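PDB 3FAW: reticulocyte binding protein from Streptococcus agalactiae COH1, which acts as a secreted, cell-wall-anchored pullulanase that probably hydrolyses alpha-1,6-glucosidic linkages in pullulan and related branched alpha-glucans. Local coordinates for residues G105-S110 / V116-S121; A225-N230 / K237-A242; Q349-L354 / N393-T398; L576-V581 / R599-G604; I586-D589 / E595-H598. All coordinates share one frame; numbering follows the deposited sequence.

Interaction 1. Residues G105-S110 / V116-S121; sequences GHFNIS and VTTRQS
Thr-118 grips Phe-107 twice. Its backbone N donates to Phe-107 O at 2.8 Å, while its hydroxyl OG1 accepts from Phe-107 N at 3.0 Å, so a side chain takes over a role that a backbone carbonyl would fill in a regular sheet. That reach depends on the threonine's first torsion (60°), which sets OG1 between its own N and carbonyl carbon; the methyl CG2 meets Ile-109 CG1 at 3.8 Å, the two side chains crossing at about a right angle. The next pair, Ile-109 with Val-116, is a hydrogen-bonded antiparallel pair, tied from Ile-109 N to Val-116 O (2.9 Å) and from Val-116 N back to Ile-109 O (3.0 Å). Ile-109 and Val-116 share one face of the hairpin and Asn-108 and Thr-117 the other.

The tight side is the one with Phe-107, Ile-109 and Thr-118, where the phenyl ring also meets Phe-100 edge to face. His-106, by contrast, follows a cis peptide bond and lies exposed along the margin. Its CB rests on Thr-117 CG2 at 3.6 Å, and its imidazole stands nearly perpendicular to the Gln-120 amide (87°), at no closer than 4.0 Å from NE2 to Gln-120 CD. The hydrogen bond of Gln-120 NE2 goes to Tyr-129 OH.

The two strands form a beta hairpin within a mixed sheet: strand 71-73 pairs with 108-111 through Asn-108 and Ser-110, strand 40-47 pairs with 114-120 through Arg-119, and helix 122-129 begins just past Ser-121, its N-cap.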
# COMPACT_ATOMS: atom_id res chain seq x y z
N GLY A 105 -13.82 -22.09 33.23
CA GLY A 105 -14.48 -22.15 31.92
C GLY A 105 -13.77 -23.14 31.02
O GLY A 105 -12.75 -23.70 31.42
N HIS A 106 -14.28 -23.39 29.82
CA HIS A 106 -15.48 -22.75 29.28
C HIS A 106 -16.74 -23.36 29.88
O HIS A 106 -16.72 -24.48 30.38
CB HIS A 106 -15.54 -22.91 27.76
CG HIS A 106 -14.40 -22.25 27.05
ND1 HIS A 106 -13.43 -22.97 26.37
CD2 HIS A 106 -14.06 -20.95 26.90
CE1 HIS A 106 -12.56 -22.13 25.84
NE2 HIS A 106 -12.92 -20.90 26.14
N PHE A 107 -17.84 -22.61 29.81
CA PHE A 107 -19.10 -23.05 30.39
C PHE A 107 -20.01 -23.74 29.37
O PHE A 107 -19.97 -23.44 28.18
CB PHE A 107 -19.79 -21.86 31.06
CG PHE A 107 -18.97 -21.26 32.18
CD1 PHE A 107 -19.08 -21.76 33.47
CD2 PHE A 107 -18.05 -20.25 31.92
CE1 PHE A 107 -18.30 -21.24 34.49
CE2 PHE A 107 -17.28 -19.73 32.94
CZ PHE A 107 -17.40 -20.23 34.23
N ASN A 108 -20.78 -24.71 29.86
CA ASN A 108 -21.78 -25.39 29.04
C ASN A 108 -23.16 -24.82 29.33
O ASN A 108 -23.63 -24.84 30.47
CB ASN A 108 -21.78 -26.90 29.32
CG ASN A 108 -22.67 -27.67 28.35
OD1 ASN A 108 -22.31 -27.87 27.19
ND2 ASN A 108 -23.84 -28.10 28.83
N ILE A 109 -23.80 -24.28 28.30
CA ILE A 109 -25.17 -23.79 28.40
C ILE A 109 -26.09 -24.85 27.80
O ILE A 109 -25.81 -25.36 26.72
CB ILE A 109 -25.36 -22.45 27.66
CG1 ILE A 109 -24.20 -21.48 27.95
CG2 ILE A 109 -26.68 -21.81 28.05
CD1 ILE A 109 -23.93 -21.25 29.43
N SER A 110 -27.16 -25.19 28.51
CA SER A 110 -28.08 -26.23 28.05
C SER A 110 -29.55 -25.82 28.14
O SER A 110 -29.95 -25.09 29.05
CB SER A 110 -27.86 -27.54 28.82
OG SER A 110 -28.12 -27.38 30.20
N VAL A 116 -24.40 -26.34 24.31
CA VAL A 116 -23.37 -25.60 23.60
C VAL A 116 -22.29 -25.09 24.57
O VAL A 116 -22.59 -24.75 25.72
CB VAL A 116 -23.96 -24.41 22.80
CG1 VAL A 116 -25.10 -24.89 21.91
CG2 VAL A 116 -24.43 -23.29 23.73
N THR A 117 -21.05 -25.06 24.10
CA THR A 117 -19.92 -24.57 24.90
C THR A 117 -19.69 -23.09 24.59
O THR A 117 -19.75 -22.67 23.44
CB THR A 117 -18.64 -25.38 24.61
OG1 THR A 117 -18.89 -26.77 24.87
CG2 THR A 117 -17.49 -24.90 25.49
N THR A 118 -19.42 -22.30 25.63
CA THR A 118 -19.23 -20.86 25.47
C THR A 118 -17.92 -20.55 24.76
O THR A 118 -16.90 -21.22 24.97
CB THR A 118 -19.26 -20.11 26.82
OG1 THR A 118 -18.23 -20.60 27.67
CG2 THR A 118 -20.62 -20.28 27.50
N ARG A 119 -17.97 -19.54 23.90
CA ARG A 119 -16.81 -19.01 23.19
C ARG A 119 -16.48 -17.67 23.83
O ARG A 119 -17.39 -16.92 24.20
CB ARG A 119 -17.16 -18.83 21.70
CG ARG A 119 -16.14 -18.03 20.87
CD ARG A 119 -16.49 -18.07 19.39
NE ARG A 119 -17.79 -17.45 19.10
CZ ARG A 119 -17.98 -16.16 18.78
NH1 ARG A 119 -16.95 -15.31 18.70
NH2 ARG A 119 -19.21 -15.72 18.54
N GLN A 120 -15.20 -17.36 23.98
CA GLN A 120 -14.81 -16.05 24.51
C GLN A 120 -14.85 -15.01 23.39
O GLN A 120 -14.22 -15.20 22.35
CB GLN A 120 -13.41 -16.12 25.12
CG GLN A 120 -13.34 -16.93 26.40
CD GLN A 120 -11.92 -17.14 26.90
OE1 GLN A 120 -10.98 -17.24 26.11
NE2 GLN A 120 -11.76 -17.20 28.21
N SER A 121 -15.59 -13.92 23.61
CA SER A 121 -15.63 -12.82 22.63
C SER A 121 -14.25 -12.18 22.56
O SER A 121 -13.49 -12.25 23.52
CB SER A 121 -16.69 -11.78 23.00
OG SER A 121 -16.28 -10.97 24.10

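Interaction 2. Residues A225-N230 / K237-A242; sequences AEWDSN and KTAKAA
A single water is held between the two segments, donating to Ala-225 O at 2.7 Å and accepting from Lys-240 N at 3.0 Å. Beside it the same two residues are joined directly, Ala-225 N giving its hydrogen to Lys-240 O at 3.0 Å with an N-H...O angle of 161°. The pairing thus resembles one rung of a ladder in which one backbone bond is direct and its companion is stretched to admit a solvent molecule.

Past this link Trp-227 supplies the packing. With CG anti to the backbone N (chi1 174°), its indole is laid against residues 238-239: Ala-239 N sits 3.5 Å above one face, toward the rim, and the Ala-239 methyl CB meets CE3 of the Trp-227 ring at 3.7 Å. Over the centre of the opposite face, within the same segment, lies Ser-229 N, while Asp-228 OD1 forms an Asx turn with Asn-230 N.

The contact lies where an antiparallel sheet, in the region of a carbohydrate-binding module of family 48, meets the catalytic barrel. Residues 241-242 form a short strand paired with strand 202-209, whose Tyr-202 is a calcium ligand and touches Ala-225 and Ala-242. On the barrel side, Gln-349 OE1 receives Ala-239 N, and Phe-322 O takes the indole NE1. Thr-238 OG1 donates to Ala-239 O at 2.9 Å within the segment, and Lys-240 stretches away to Gln-168.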
# COMPACT_ATOMS: atom_id res chain seq x y z
N ALA A 225 13.39 -18.66 6.55
CA ALA A 225 14.09 -19.56 5.64
C ALA A 225 13.66 -19.27 4.21
O ALA A 225 12.55 -18.78 3.99
CB ALA A 225 13.79 -21.01 6.00
N GLU A 226 14.54 -19.55 3.25
CA GLU A 226 14.19 -19.41 1.83
C GLU A 226 12.86 -20.12 1.57
O GLU A 226 12.63 -21.23 2.05
CB GLU A 226 15.30 -19.95 0.91
CG GLU A 226 15.54 -21.48 0.91
CD GLU A 226 16.14 -22.03 2.20
OE1 GLU A 226 16.62 -21.24 3.04
OE2 GLU A 226 16.14 -23.26 2.36
N TRP A 227 11.97 -19.44 0.84
CA TRP A 227 10.57 -19.86 0.73
C TRP A 227 10.18 -20.18 -0.71
O TRP A 227 10.45 -19.41 -1.64
CB TRP A 227 9.66 -18.77 1.31
CG TRP A 227 8.19 -18.98 1.13
CD1 TRP A 227 7.31 -18.14 0.51
CD2 TRP A 227 7.41 -20.11 1.58
NE1 TRP A 227 6.04 -18.67 0.55
CE2 TRP A 227 6.08 -19.88 1.20
CE3 TRP A 227 7.72 -21.29 2.27
CZ2 TRP A 227 5.04 -20.78 1.47
CZ3 TRP A 227 6.69 -22.19 2.55
CH2 TRP A 227 5.37 -21.92 2.15
N ASP A 228 9.56 -21.34 -0.88
CA ASP A 228 9.00 -21.77 -2.16
C ASP A 228 7.63 -22.38 -1.87
O ASP A 228 7.55 -23.46 -1.31
CB ASP A 228 9.93 -22.80 -2.83
CG ASP A 228 9.37 -23.35 -4.14
OD1 ASP A 228 8.40 -22.77 -4.68
OD2 ASP A 228 9.90 -24.36 -4.63
N SER A 229 6.57 -21.67 -2.26
CA SER A 229 5.19 -22.08 -1.92
C SER A 229 4.77 -23.42 -2.54
O SER A 229 3.78 -24.01 -2.10
CB SER A 229 4.17 -20.99 -2.27
OG SER A 229 4.22 -20.62 -3.64
N ASN A 230 5.51 -23.89 -3.55
CA ASN A 230 5.29 -25.24 -4.09
C ASN A 230 5.54 -26.35 -3.06
O ASN A 230 5.02 -27.45 -3.20
CB ASN A 230 6.16 -25.47 -5.33
CG ASN A 230 5.65 -24.73 -6.55
OD1 ASN A 230 6.44 -24.16 -7.31
ND2 ASN A 230 4.34 -24.73 -6.76
N LYS A 237 2.69 -25.63 6.08
CA LYS A 237 2.04 -24.82 5.05
C LYS A 237 2.38 -23.33 5.15
O LYS A 237 1.64 -22.47 4.66
CB LYS A 237 0.52 -25.04 5.08
CG LYS A 237 -0.11 -25.14 6.46
CD LYS A 237 -1.63 -25.32 6.33
CE LYS A 237 -2.26 -25.91 7.58
NZ LYS A 237 -2.24 -24.99 8.75
N THR A 238 3.52 -23.05 5.78
CA THR A 238 4.03 -21.69 5.90
C THR A 238 5.55 -21.73 5.75
O THR A 238 6.17 -22.79 5.82
CB THR A 238 3.70 -21.06 7.28
OG1 THR A 238 4.43 -21.74 8.32
CG2 THR A 238 2.22 -21.12 7.57
N ALA A 239 6.13 -20.56 5.56
CA ALA A 239 7.58 -20.40 5.67
C ALA A 239 7.97 -20.65 7.13
O ALA A 239 7.11 -20.65 8.02
CB ALA A 239 8.01 -19.01 5.22
N LYS A 240 9.26 -20.87 7.36
CA LYS A 240 9.76 -21.07 8.71
C LYS A 240 10.44 -19.80 9.19
O LYS A 240 11.15 -19.13 8.43
CB LYS A 240 10.75 -22.25 8.73
CG LYS A 240 10.16 -23.57 8.26
CD LYS A 240 11.19 -24.69 8.34
CE LYS A 240 10.67 -25.99 7.73
NZ LYS A 240 10.64 -25.94 6.23
N ALA A 241 10.22 -19.45 10.45
CA ALA A 241 10.88 -18.28 11.04
C ALA A 241 12.38 -18.53 11.21
O ALA A 241 12.83 -19.67 11.19
CB ALA A 241 10.25 -17.92 12.38
N ALA A 242 13.15 -17.45 11.35
CA ALA A 242 14.61 -17.56 11.50
C ALA A 242 15.08 -16.78 12.72
O ALA A 242 14.51 -15.74 13.05
CB ALA A 242 15.31 -17.05 10.24
O HOH W 1 10.63 -20.57 4.74

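Interaction 3. Residues Q349-L354 / N393-T398; sequences QSYFAL and NHTAKT
Tyr-351 OH carries the polar part of this contact, coming within 3.0 Å of His-394 O, which lies at the edge of the phenol ring and near its plane. The hydrogen bond of this hydroxyl goes to Val-391 O, just before the second segment; the His-394 carbonyl oxygen is a close polar neighbour. The tyrosine's first torsion of -68° puts CG beside its backbone N and carries the ring over to the 393-398 segment.

Van der Waals contact is slight: the methyl Thr-395 CG2 lies 3.6 Å from Tyr-351 OH, oblique to the ring, while the threonine's OG1 is engaged elsewhere, by Gly-425 N. Tyr-392, and Val-437 from helix 432-449, pack on the phenol.

Local hydrogen bonds shape each partner. Ser-350 OG accepts from Ala-353 N at 3.0 Å, an ST motif that spans residues 350-353, with Tyr-351 inside it. In the facing segment, His-394 ND1 donates to Asn-393 OD1 at 2.8 Å, close to the imidazole plane but from above the amide plane, and Asn-393 ND2 in turn reaches Asp-457 OD2.

Both segments lie in loops beyond the C-terminal ends of the second and third strands of the (beta/alpha)8 barrel, and the second contains the Asn-His pair that closes the first conserved sequence region of the alpha-amylase family. A phenol has a single proton to give, and Val-391 O is its hydrogen-bond partner, so the approach to His-394 O is best read as close polar packing of a buried hydroxyl.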
# COMPACT_ATOMS: atom_id res chain seq x y z
N GLN A 349 2.47 -12.76 3.93
CA GLN A 349 2.80 -13.86 4.82
C GLN A 349 3.33 -13.35 6.17
O GLN A 349 2.97 -13.89 7.23
CB GLN A 349 3.83 -14.78 4.15
CG GLN A 349 4.23 -15.96 5.00
CD GLN A 349 5.00 -17.00 4.23
OE1 GLN A 349 4.64 -18.25 4.42
NE2 GLN A 349 5.92 -16.68 3.47
N SER A 350 4.18 -12.33 6.14
CA SER A 350 4.72 -11.72 7.37
C SER A 350 4.64 -10.20 7.31
O SER A 350 4.68 -9.60 6.23
CB SER A 350 6.17 -12.17 7.61
OG SER A 350 6.66 -11.68 8.85
N TYR A 351 4.54 -9.58 8.49
CA TYR A 351 4.51 -8.12 8.61
C TYR A 351 5.79 -7.55 9.21
O TYR A 351 5.96 -6.34 9.27
CB TYR A 351 3.28 -7.69 9.43
CG TYR A 351 1.97 -7.95 8.71
CD1 TYR A 351 1.74 -7.43 7.44
CD2 TYR A 351 0.97 -8.73 9.29
CE1 TYR A 351 0.56 -7.66 6.77
CE2 TYR A 351 -0.23 -8.98 8.61
CZ TYR A 351 -0.42 -8.44 7.35
OH TYR A 351 -1.59 -8.66 6.67
N PHE A 352 6.69 -8.44 9.65
CA PHE A 352 8.01 -8.07 10.17
C PHE A 352 9.15 -8.60 9.30
O PHE A 352 10.17 -7.92 9.12
CB PHE A 352 8.21 -8.65 11.58
CG PHE A 352 7.34 -8.04 12.63
CD1 PHE A 352 7.84 -7.05 13.47
CD2 PHE A 352 6.04 -8.47 12.81
CE1 PHE A 352 7.04 -6.49 14.46
CE2 PHE A 352 5.23 -7.92 13.80
CZ PHE A 352 5.74 -6.92 14.62
N ALA A 353 9.00 -9.82 8.81
CA ALA A 353 10.04 -10.50 8.05
C ALA A 353 10.01 -10.14 6.56
O ALA A 353 8.96 -10.21 5.91
CB ALA A 353 9.93 -12.01 8.22
N LEU A 354 11.17 -9.75 6.03
CA LEU A 354 11.31 -9.35 4.62
C LEU A 354 11.20 -10.55 3.69
O LEU A 354 11.46 -11.68 4.09
CB LEU A 354 12.67 -8.68 4.39
CG LEU A 354 12.93 -7.37 5.14
CD1 LEU A 354 14.37 -6.88 4.95
CD2 LEU A 354 11.94 -6.30 4.71
N ASN A 393 -4.42 -5.06 5.43
CA ASN A 393 -5.85 -5.29 5.21
C ASN A 393 -6.19 -6.78 5.10
O ASN A 393 -7.26 -7.20 5.55
CB ASN A 393 -6.36 -4.49 4.00
CG ASN A 393 -5.80 -4.96 2.68
OD1 ASN A 393 -6.33 -5.89 2.08
ND2 ASN A 393 -4.74 -4.31 2.20
N HIS A 394 -5.28 -7.57 4.53
CA HIS A 394 -5.49 -9.01 4.44
C HIS A 394 -4.18 -9.79 4.43
O HIS A 394 -3.12 -9.24 4.14
CB HIS A 394 -6.33 -9.36 3.19
CG HIS A 394 -5.52 -9.43 1.93
ND1 HIS A 394 -5.09 -8.31 1.26
CD2 HIS A 394 -5.06 -10.49 1.23
CE1 HIS A 394 -4.40 -8.68 0.19
NE2 HIS A 394 -4.36 -9.99 0.15
N THR A 395 -4.29 -11.07 4.78
CA THR A 395 -3.20 -12.02 4.73
C THR A 395 -3.44 -12.95 3.55
O THR A 395 -4.55 -13.01 3.03
CB THR A 395 -3.12 -12.85 6.03
OG1 THR A 395 -4.28 -13.70 6.13
CG2 THR A 395 -3.07 -11.93 7.25
N ALA A 396 -2.41 -13.69 3.13
CA ALA A 396 -2.52 -14.60 1.99
C ALA A 396 -3.43 -15.78 2.29
O ALA A 396 -4.16 -16.25 1.41
CB ALA A 396 -1.13 -15.10 1.58
N LYS A 397 -3.38 -16.27 3.52
CA LYS A 397 -4.13 -17.45 3.94
C LYS A 397 -4.71 -17.22 5.32
O LYS A 397 -3.98 -16.83 6.23
CB LYS A 397 -3.22 -18.69 3.99
CG LYS A 397 -2.62 -19.10 2.65
CD LYS A 397 -3.68 -19.60 1.69
CE LYS A 397 -3.06 -20.20 0.45
NZ LYS A 397 -4.10 -20.75 -0.48
N THR A 398 -6.01 -17.47 5.48
CA THR A 398 -6.69 -17.27 6.77
C THR A 398 -6.01 -18.06 7.90
O THR A 398 -5.95 -17.58 9.03
CB THR A 398 -8.19 -17.67 6.67
OG1 THR A 398 -8.82 -16.87 5.66
CG2 THR A 398 -8.91 -17.48 8.00

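Interaction 4. Residues L576-V581 / R599-G604; sequences LTLHDV and RRLRLG
Leu-578 and Leu-601 make the first shell, their branched ends slanting across each other with Leu-578 CD2 3.8 Å from Leu-601 CG and 4.1 Å from its CD2. The other methyl of Leu-601, CD1, turns toward the neighbouring residue and lies against His-579, 4.1 Å from CA and 4.2 Å from CB. One leucine therefore straddles two successive residues of the opposing helix. Each leucine has CG anti to its backbone N (chi1 -176° in Leu-578 and -170° in Leu-601), which turns CD2 of Leu-578 and both methyls of Leu-601 toward the partner helix.

The pair joins helix 578-586 to helix 590-609, two consecutive helices of the connection from the seventh to the eighth strand of the (beta/alpha)8 barrel. Leu-578 stands on the first turn of its helix, and the packing is buried and wholly apolar across the two segments.

In the second shell, polar bonds fix that first turn. Thr-577 is the N-cap, its OG1 accepting from Asp-580 N at 3.2 Å. The imidazole of His-579 is held by ND1, which donates to Asp-580 OD1 at 3.0 Å in a nearly straight bond (171°); the acceptor lies in the ring plane and is met on the anti side of the carboxylate. Farther out, Asp-580 is itself secured by Thr-626 OG1 and Lys-627 N, and the His-579 ring meets that of His-598. Ile-582 of helix 578-586 and Thr-690 of helix 685-703 touch Leu-601.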
# COMPACT_ATOMS: atom_id res chain seq x y z
N LEU A 576 -4.20 0.53 -16.17
CA LEU A 576 -3.35 0.85 -17.33
C LEU A 576 -2.33 1.94 -17.00
O LEU A 576 -2.62 2.84 -16.21
CB LEU A 576 -4.19 1.31 -18.53
CG LEU A 576 -5.15 0.29 -19.16
CD1 LEU A 576 -6.11 0.98 -20.12
CD2 LEU A 576 -4.37 -0.82 -19.86
N THR A 577 -1.14 1.86 -17.61
CA THR A 577 -0.15 2.93 -17.49
C THR A 577 -0.71 4.20 -18.13
O THR A 577 -1.64 4.14 -18.94
CB THR A 577 1.20 2.60 -18.17
OG1 THR A 577 1.04 2.57 -19.59
CG2 THR A 577 1.77 1.26 -17.67
N LEU A 578 -0.13 5.35 -17.78
CA LEU A 578 -0.56 6.63 -18.32
C LEU A 578 -0.49 6.66 -19.86
O LEU A 578 -1.40 7.18 -20.51
CB LEU A 578 0.29 7.77 -17.74
CG LEU A 578 -0.11 9.19 -18.15
CD1 LEU A 578 -1.59 9.43 -17.90
CD2 LEU A 578 0.76 10.21 -17.40
N HIS A 579 0.58 6.12 -20.42
CA HIS A 579 0.73 6.02 -21.87
C HIS A 579 -0.38 5.18 -22.50
O HIS A 579 -1.04 5.61 -23.46
CB HIS A 579 2.09 5.40 -22.20
CG HIS A 579 2.30 5.12 -23.66
ND1 HIS A 579 1.91 3.93 -24.25
CD2 HIS A 579 2.85 5.87 -24.64
CE1 HIS A 579 2.21 3.97 -25.54
NE2 HIS A 579 2.78 5.13 -25.80
N ASP A 580 -0.59 3.98 -21.95
CA ASP A 580 -1.53 3.02 -22.51
C ASP A 580 -2.99 3.46 -22.40
O ASP A 580 -3.79 3.20 -23.30
CB ASP A 580 -1.35 1.64 -21.84
CG ASP A 580 -0.01 1.00 -22.17
OD1 ASP A 580 0.72 1.46 -23.07
OD2 ASP A 580 0.32 -0.01 -21.51
N VAL A 581 -3.34 4.12 -21.30
CA VAL A 581 -4.71 4.62 -21.09
C VAL A 581 -5.00 5.82 -22.00
O VAL A 581 -6.12 5.99 -22.47
CB VAL A 581 -4.98 4.97 -19.61
CG1 VAL A 581 -4.28 6.28 -19.21
CG2 VAL A 581 -6.47 5.05 -19.35
N ARG A 599 2.60 13.98 -26.21
CA ARG A 599 2.20 15.38 -26.03
C ARG A 599 1.10 15.48 -24.97
O ARG A 599 1.16 16.33 -24.09
CB ARG A 599 1.74 15.99 -27.36
CG ARG A 599 2.90 16.40 -28.26
CD ARG A 599 2.43 16.95 -29.59
NE ARG A 599 3.56 17.14 -30.50
CZ ARG A 599 3.47 17.57 -31.76
NH1 ARG A 599 2.29 17.87 -32.29
NH2 ARG A 599 4.57 17.70 -32.49
N ARG A 600 0.13 14.57 -25.04
CA ARG A 600 -0.94 14.47 -24.05
C ARG A 600 -0.44 14.00 -22.68
O ARG A 600 -0.90 14.48 -21.65
CB ARG A 600 -2.05 13.55 -24.55
CG ARG A 600 -2.78 14.09 -25.77
CD ARG A 600 -3.73 13.06 -26.36
NE ARG A 600 -4.44 13.57 -27.52
CZ ARG A 600 -5.51 14.38 -27.48
NH1 ARG A 600 -6.01 14.79 -26.33
NH2 ARG A 600 -6.09 14.77 -28.61
N LEU A 601 0.50 13.05 -22.68
CA LEU A 601 1.10 12.55 -21.45
C LEU A 601 1.80 13.67 -20.68
O LEU A 601 1.67 13.78 -19.46
CB LEU A 601 2.10 11.42 -21.78
CG LEU A 601 2.67 10.61 -20.61
CD1 LEU A 601 3.19 9.27 -21.13
CD2 LEU A 601 3.78 11.36 -19.89
N ARG A 602 2.53 14.51 -21.42
CA ARG A 602 3.25 15.63 -20.81
C ARG A 602 2.32 16.66 -20.19
O ARG A 602 2.66 17.27 -19.17
CB ARG A 602 4.18 16.28 -21.85
CG ARG A 602 5.40 15.42 -22.17
CD ARG A 602 6.38 16.13 -23.10
NE ARG A 602 6.02 16.02 -24.51
CZ ARG A 602 6.72 15.38 -25.45
NH1 ARG A 602 7.85 14.73 -25.17
NH2 ARG A 602 6.27 15.37 -26.70
N LEU A 603 1.15 16.86 -20.79
CA LEU A 603 0.12 17.72 -20.20
C LEU A 603 -0.32 17.20 -18.84
O LEU A 603 -0.46 17.98 -17.89
CB LEU A 603 -1.09 17.85 -21.12
CG LEU A 603 -0.88 18.55 -22.47
CD1 LEU A 603 -2.22 18.72 -23.17
CD2 LEU A 603 -0.18 19.90 -22.30
N GLY A 604 -0.54 15.89 -18.74
CA GLY A 604 -0.90 15.24 -17.48
C GLY A 604 0.13 15.45 -16.39
O GLY A 604 -0.23 15.73 -15.24

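Interaction 5. Residues I586-D589 / E595-H598; sequences INKD and EDIH
Ile-586 lies obliquely against both Asp-596 and Ile-597, touching the two with the same terminal methyl: CD1 is 3.8 Å from Asp-596 OD2 and 4.0 Å from Ile-597 CG1. The chi1 of 70° places its CG1 between the backbone N and the carbonyl carbon, and the extended remainder points CD1 at the facing helix. Lys-588 comes to the same carboxylate along another line. Its chain is stretched straight beyond CG and crosses the Asp-596 side chain at about a right angle, ending in a long salt bridge of 3.9 Å from NZ to OD2. That oxygen also pairs with Arg-600 NE one turn along, so two cations share it and the exposed lysine is probably the weaker claimant. Ile-597 is buried, and its CG1 takes the Ile-586 methyl.

The connection is a tight turn between two helices. Asn-587, with positive phi, is the C-prime residue of the Schellman motif that ends helix 578-586, and Asp-589 is the N-cap that starts helix 590-609 through Lys-591 N. Ile-597 continues the seam inward onto His-579, Ile-582 and Ala-583 of helix 578-586, while helix 685-703 packs against Glu-595 and His-598 farther round helix 590-609.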
# COMPACT_ATOMS: atom_id res chain seq x y z
N ILE A 586 -8.07 7.86 -26.58
CA ILE A 586 -8.18 8.49 -27.91
C ILE A 586 -8.34 7.48 -29.04
O ILE A 586 -8.59 7.86 -30.19
CB ILE A 586 -6.96 9.42 -28.22
CG1 ILE A 586 -5.68 8.61 -28.44
CG2 ILE A 586 -6.76 10.43 -27.10
CD1 ILE A 586 -4.42 9.46 -28.60
N ASN A 587 -8.18 6.19 -28.73
CA ASN A 587 -8.23 5.10 -29.71
C ASN A 587 -7.26 5.29 -30.88
O ASN A 587 -7.68 5.40 -32.04
CB ASN A 587 -9.67 4.90 -30.22
CG ASN A 587 -9.82 3.64 -31.07
OD1 ASN A 587 -10.45 3.66 -32.14
ND2 ASN A 587 -9.22 2.54 -30.62
N LYS A 588 -5.97 5.33 -30.57
CA LYS A 588 -4.94 5.46 -31.59
C LYS A 588 -3.80 4.45 -31.39
O LYS A 588 -3.48 4.07 -30.26
CB LYS A 588 -4.40 6.89 -31.62
CG LYS A 588 -5.41 7.91 -32.13
CD LYS A 588 -4.79 9.29 -32.28
CE LYS A 588 -5.77 10.26 -32.94
NZ LYS A 588 -5.16 11.59 -33.18
N ASP A 589 -3.21 4.02 -32.50
CA ASP A 589 -2.10 3.06 -32.49
C ASP A 589 -0.81 3.82 -32.21
O ASP A 589 -0.47 4.74 -32.96
CB ASP A 589 -2.01 2.34 -33.84
CG ASP A 589 -1.10 1.12 -33.81
OD1 ASP A 589 -0.29 0.97 -32.87
OD2 ASP A 589 -1.18 0.29 -34.74
N GLU A 595 3.88 10.29 -30.96
CA GLU A 595 4.16 11.70 -30.68
C GLU A 595 2.97 12.42 -30.02
O GLU A 595 3.14 13.15 -29.05
CB GLU A 595 4.57 12.40 -31.98
CG GLU A 595 4.90 13.88 -31.87
CD GLU A 595 6.19 14.16 -31.12
OE1 GLU A 595 6.90 13.20 -30.76
OE2 GLU A 595 6.48 15.35 -30.89
N ASP A 596 1.77 12.18 -30.54
CA ASP A 596 0.56 12.78 -29.99
C ASP A 596 0.30 12.28 -28.57
O ASP A 596 0.01 13.05 -27.66
CB ASP A 596 -0.64 12.49 -30.88
CG ASP A 596 -1.89 13.23 -30.44
OD1 ASP A 596 -1.85 14.48 -30.39
OD2 ASP A 596 -2.90 12.57 -30.14
N ILE A 597 0.42 10.96 -28.39
CA ILE A 597 0.21 10.34 -27.09
C ILE A 597 1.12 10.97 -26.03
O ILE A 597 0.66 11.28 -24.93
CB ILE A 597 0.42 8.80 -27.16
CG1 ILE A 597 -0.69 8.14 -27.99
CG2 ILE A 597 0.44 8.19 -25.75
CD1 ILE A 597 -0.41 6.70 -28.38
N HIS A 598 2.40 11.18 -26.36
CA HIS A 598 3.35 11.79 -25.43
C HIS A 598 3.09 13.28 -25.19
O HIS A 598 3.32 13.78 -24.09
CB HIS A 598 4.80 11.57 -25.89
CG HIS A 598 5.32 10.19 -25.60
ND1 HIS A 598 4.90 9.08 -26.30
CD2 HIS A 598 6.21 9.75 -24.69
CE1 HIS A 598 5.51 8.01 -25.83
NE2 HIS A 598 6.32 8.39 -24.86

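From the N terminus, interaction 1 closes the short hairpin loop between strands 108-111 and 114-120 in the first sheet. Interaction 2 then closes the irregular loop ahead of strand 241-242, and interaction 3 a longer excursion containing helix 367-381 and barrel strand 385-390. These three follow in series, yet interactions 2 and 3 touch through Gln-349, which joins the calcium-bearing antiparallel sheet to the barrel. Interaction 5 is nested inside the loop closed by interaction 4; the two share helix 590-609 and together bind it to helix 578-586 and the turn between them, in the connection from the barrel's seventh strand to its eighth. Interactions 1 and 4 stand about 60 Å apart, centre to centre, on opposite sides of the chain's centre.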